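Local coordinates for protein tyrocidine synthetase 3 (Brevibacillus brevis, PDB 2JGP) that probably forms peptide bonds in tyrocidine biosynthesis, as a peptidyl carrier and condensation bidomain of a nonribosomal peptide synthetase, at residues A310-L321 against L500-P510. Sequence-based numbering, arbitrary orientation.
Sequences AGKALTEGLHQL and LTIAASIVQNP
In a helix-helix packing of the condensation domain, L314 fits as a knob into the hole formed by L500, A503, A504 and V507. With CG anti to the backbone N (chi1 -177°), its side chain extends toward the other helix and brings both methyls into the hole: L314 CD1 lies 3.8 Å from A504 CA, while L314 CD2 faces A503 CB at 4.1 Å. The small alanines leave room for this branched end. One turn on, G317, lacking a side chain, lets V507 press on bare backbone, with V507 CG1 3.9 Å from G317 CA. The other branch, V507 CG2, meets L318 CD2 tightly at 3.5 Å, the two side chains crossing at about a right angle. These helices, 312-325 and 489-508, follow strands 303-309 and 476-483, neighbours in a four-stranded mixed sheet, and their local axes cross at 51°, 9.5 Å apart. Near the sheet, L500 CD2 reaches A310 CB at 3.8 Å, and L318 also touches M476 and helix 329-345. Past the end of the second helix, the chain brings P510's compact ring against L321, P510 CG lying 3.5 Å from L321 CD1 as the two side chains run past each other in opposite directions; F387 of helix 387-403 packs on both L321 and I506.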
# COMPACT_ATOMS: atom_id res chain seq x y z
N ALA A 310 11.96 -19.27 3.39
CA ALA A 310 10.94 -20.24 3.79
C ALA A 310 11.18 -21.63 3.18
O ALA A 310 10.65 -22.63 3.66
CB ALA A 310 9.56 -19.74 3.40
N GLY A 311 11.99 -21.68 2.12
CA GLY A 311 12.23 -22.91 1.38
C GLY A 311 11.20 -23.08 0.28
O GLY A 311 10.07 -22.60 0.39
N LYS A 312 11.59 -23.78 -0.79
CA LYS A 312 10.70 -24.03 -1.93
C LYS A 312 9.46 -24.84 -1.56
O LYS A 312 8.35 -24.52 -1.99
CB LYS A 312 11.46 -24.76 -3.04
CG LYS A 312 12.47 -23.90 -3.74
CD LYS A 312 13.18 -24.65 -4.84
CE LYS A 312 14.30 -23.81 -5.43
NZ LYS A 312 15.09 -24.56 -6.45
N ALA A 313 9.66 -25.90 -0.79
CA ALA A 313 8.58 -26.84 -0.47
C ALA A 313 7.45 -26.16 0.30
O ALA A 313 6.28 -26.32 -0.04
CB ALA A 313 9.13 -28.01 0.33
N LEU A 314 7.81 -25.40 1.33
CA LEU A 314 6.81 -24.69 2.14
C LEU A 314 6.10 -23.59 1.35
O LEU A 314 4.88 -23.41 1.48
CB LEU A 314 7.46 -24.08 3.38
CG LEU A 314 6.54 -23.36 4.36
CD1 LEU A 314 5.34 -24.22 4.75
CD2 LEU A 314 7.34 -22.95 5.59
N THR A 315 6.86 -22.86 0.54
CA THR A 315 6.30 -21.82 -0.32
C THR A 315 5.21 -22.40 -1.22
O THR A 315 4.14 -21.82 -1.36
CB THR A 315 7.38 -21.15 -1.19
OG1 THR A 315 8.35 -20.52 -0.33
CG2 THR A 315 6.77 -20.09 -2.11
N GLU A 316 5.49 -23.56 -1.81
CA GLU A 316 4.53 -24.23 -2.68
C GLU A 316 3.30 -24.70 -1.90
O GLU A 316 2.18 -24.58 -2.38
CB GLU A 316 5.19 -25.42 -3.38
CG GLU A 316 4.37 -26.00 -4.50
CD GLU A 316 5.03 -27.19 -5.15
OE1 GLU A 316 5.18 -27.18 -6.39
OE2 GLU A 316 5.39 -28.15 -4.42
N GLY A 317 3.52 -25.24 -0.71
CA GLY A 317 2.42 -25.68 0.14
C GLY A 317 1.49 -24.55 0.54
O GLY A 317 0.27 -24.72 0.57
N LEU A 318 2.07 -23.39 0.85
CA LEU A 318 1.29 -22.21 1.20
C LEU A 318 0.43 -21.75 0.02
O LEU A 318 -0.75 -21.43 0.19
CB LEU A 318 2.21 -21.08 1.69
CG LEU A 318 2.87 -21.36 3.04
CD1 LEU A 318 4.00 -20.36 3.33
CD2 LEU A 318 1.85 -21.35 4.16
N HIS A 319 1.02 -21.74 -1.18
CA HIS A 319 0.27 -21.45 -2.40
C HIS A 319 -0.91 -22.40 -2.58
O HIS A 319 -2.02 -21.97 -2.88
CB HIS A 319 1.17 -21.50 -3.64
CG HIS A 319 1.92 -20.23 -3.90
ND1 HIS A 319 1.30 -19.09 -4.38
CD2 HIS A 319 3.23 -19.92 -3.75
CE1 HIS A 319 2.21 -18.13 -4.51
NE2 HIS A 319 3.38 -18.61 -4.13
N GLN A 320 -0.67 -23.70 -2.39
CA GLN A 320 -1.72 -24.69 -2.55
C GLN A 320 -2.79 -24.56 -1.46
O GLN A 320 -3.97 -24.79 -1.72
CB GLN A 320 -1.14 -26.11 -2.58
CG GLN A 320 -0.24 -26.39 -3.78
CD GLN A 320 -1.01 -26.69 -5.07
OE1 GLN A 320 -2.22 -26.43 -5.17
NE2 GLN A 320 -0.31 -27.24 -6.06
N LEU A 321 -2.38 -24.20 -0.24
CA LEU A 321 -3.34 -23.96 0.85
C LEU A 321 -4.28 -22.81 0.50
O LEU A 321 -5.49 -22.89 0.73
CB LEU A 321 -2.62 -23.67 2.17
CG LEU A 321 -3.56 -23.34 3.35
CD1 LEU A 321 -4.51 -24.49 3.63
CD2 LEU A 321 -2.75 -22.98 4.58
N LEU A 500 7.66 -19.75 10.51
CA LEU A 500 7.82 -20.86 9.57
C LEU A 500 7.30 -22.17 10.14
O LEU A 500 6.79 -23.00 9.40
CB LEU A 500 9.28 -21.02 9.14
CG LEU A 500 9.89 -19.83 8.40
CD1 LEU A 500 11.36 -20.11 8.09
CD2 LEU A 500 9.11 -19.52 7.13
N THR A 501 7.45 -22.37 11.45
CA THR A 501 6.89 -23.56 12.09
C THR A 501 5.35 -23.51 12.05
O THR A 501 4.71 -24.50 11.72
CB THR A 501 7.40 -23.74 13.55
OG1 THR A 501 7.04 -22.61 14.35
CG2 THR A 501 8.91 -23.89 13.57
N ILE A 502 4.77 -22.34 12.34
CA ILE A 502 3.32 -22.19 12.25
C ILE A 502 2.86 -22.46 10.82
O ILE A 502 1.89 -23.19 10.60
CB ILE A 502 2.87 -20.78 12.72
CG1 ILE A 502 3.03 -20.65 14.24
CG2 ILE A 502 1.40 -20.53 12.34
CD1 ILE A 502 3.01 -19.21 14.74
N ALA A 503 3.57 -21.88 9.85
CA ALA A 503 3.25 -22.04 8.44
C ALA A 503 3.28 -23.51 8.01
O ALA A 503 2.38 -23.98 7.32
CB ALA A 503 4.22 -21.22 7.58
N ALA A 504 4.31 -24.24 8.44
CA ALA A 504 4.44 -25.66 8.11
C ALA A 504 3.28 -26.47 8.68
O ALA A 504 2.71 -27.33 8.00
CB ALA A 504 5.78 -26.19 8.64
N SER A 505 2.91 -26.18 9.93
CA SER A 505 1.85 -26.89 10.63
C SER A 505 0.47 -26.70 9.98
O SER A 505 -0.30 -27.66 9.86
CB SER A 505 1.78 -26.43 12.08
OG SER A 505 3.04 -26.57 12.71
N ILE A 506 0.16 -25.47 9.59
CA ILE A 506 -1.13 -25.18 8.97
C ILE A 506 -1.23 -25.73 7.54
O ILE A 506 -2.31 -26.08 7.09
CB ILE A 506 -1.50 -23.66 9.03
CG1 ILE A 506 -0.53 -22.79 8.23
CG2 ILE A 506 -1.53 -23.19 10.48
CD1 ILE A 506 -0.64 -22.96 6.72
N VAL A 507 -0.09 -25.83 6.85
CA VAL A 507 -0.06 -26.50 5.54
C VAL A 507 -0.28 -28.02 5.72
O VAL A 507 -1.03 -28.64 4.95
CB VAL A 507 1.27 -26.23 4.79
CG1 VAL A 507 1.44 -27.18 3.60
CG2 VAL A 507 1.32 -24.79 4.31
N GLN A 508 0.36 -28.60 6.73
CA GLN A 508 0.16 -30.01 7.10
C GLN A 508 -1.30 -30.30 7.41
O GLN A 508 -1.86 -31.29 6.94
CB GLN A 508 1.02 -30.36 8.32
CG GLN A 508 0.92 -31.84 8.79
CD GLN A 508 1.47 -32.05 10.19
OE1 GLN A 508 1.57 -33.19 10.67
NE2 GLN A 508 1.84 -30.96 10.86
N ASN A 509 -1.91 -29.44 8.21
CA ASN A 509 -3.29 -29.63 8.68
C ASN A 509 -3.98 -28.28 8.91
O ASN A 509 -3.88 -27.73 10.02
CB ASN A 509 -3.29 -30.46 9.97
CG ASN A 509 -4.69 -30.71 10.50
OD1 ASN A 509 -5.69 -30.45 9.83
ND2 ASN A 509 -4.76 -31.23 11.73
N PRO A 510 -4.67 -27.76 7.88
CA PRO A 510 -5.35 -26.46 7.99
C PRO A 510 -6.48 -26.42 9.02
O PRO A 510 -6.90 -25.34 9.41
CB PRO A 510 -5.93 -26.24 6.59
CG PRO A 510 -5.29 -27.24 5.71
CD PRO A 510 -4.85 -28.37 6.55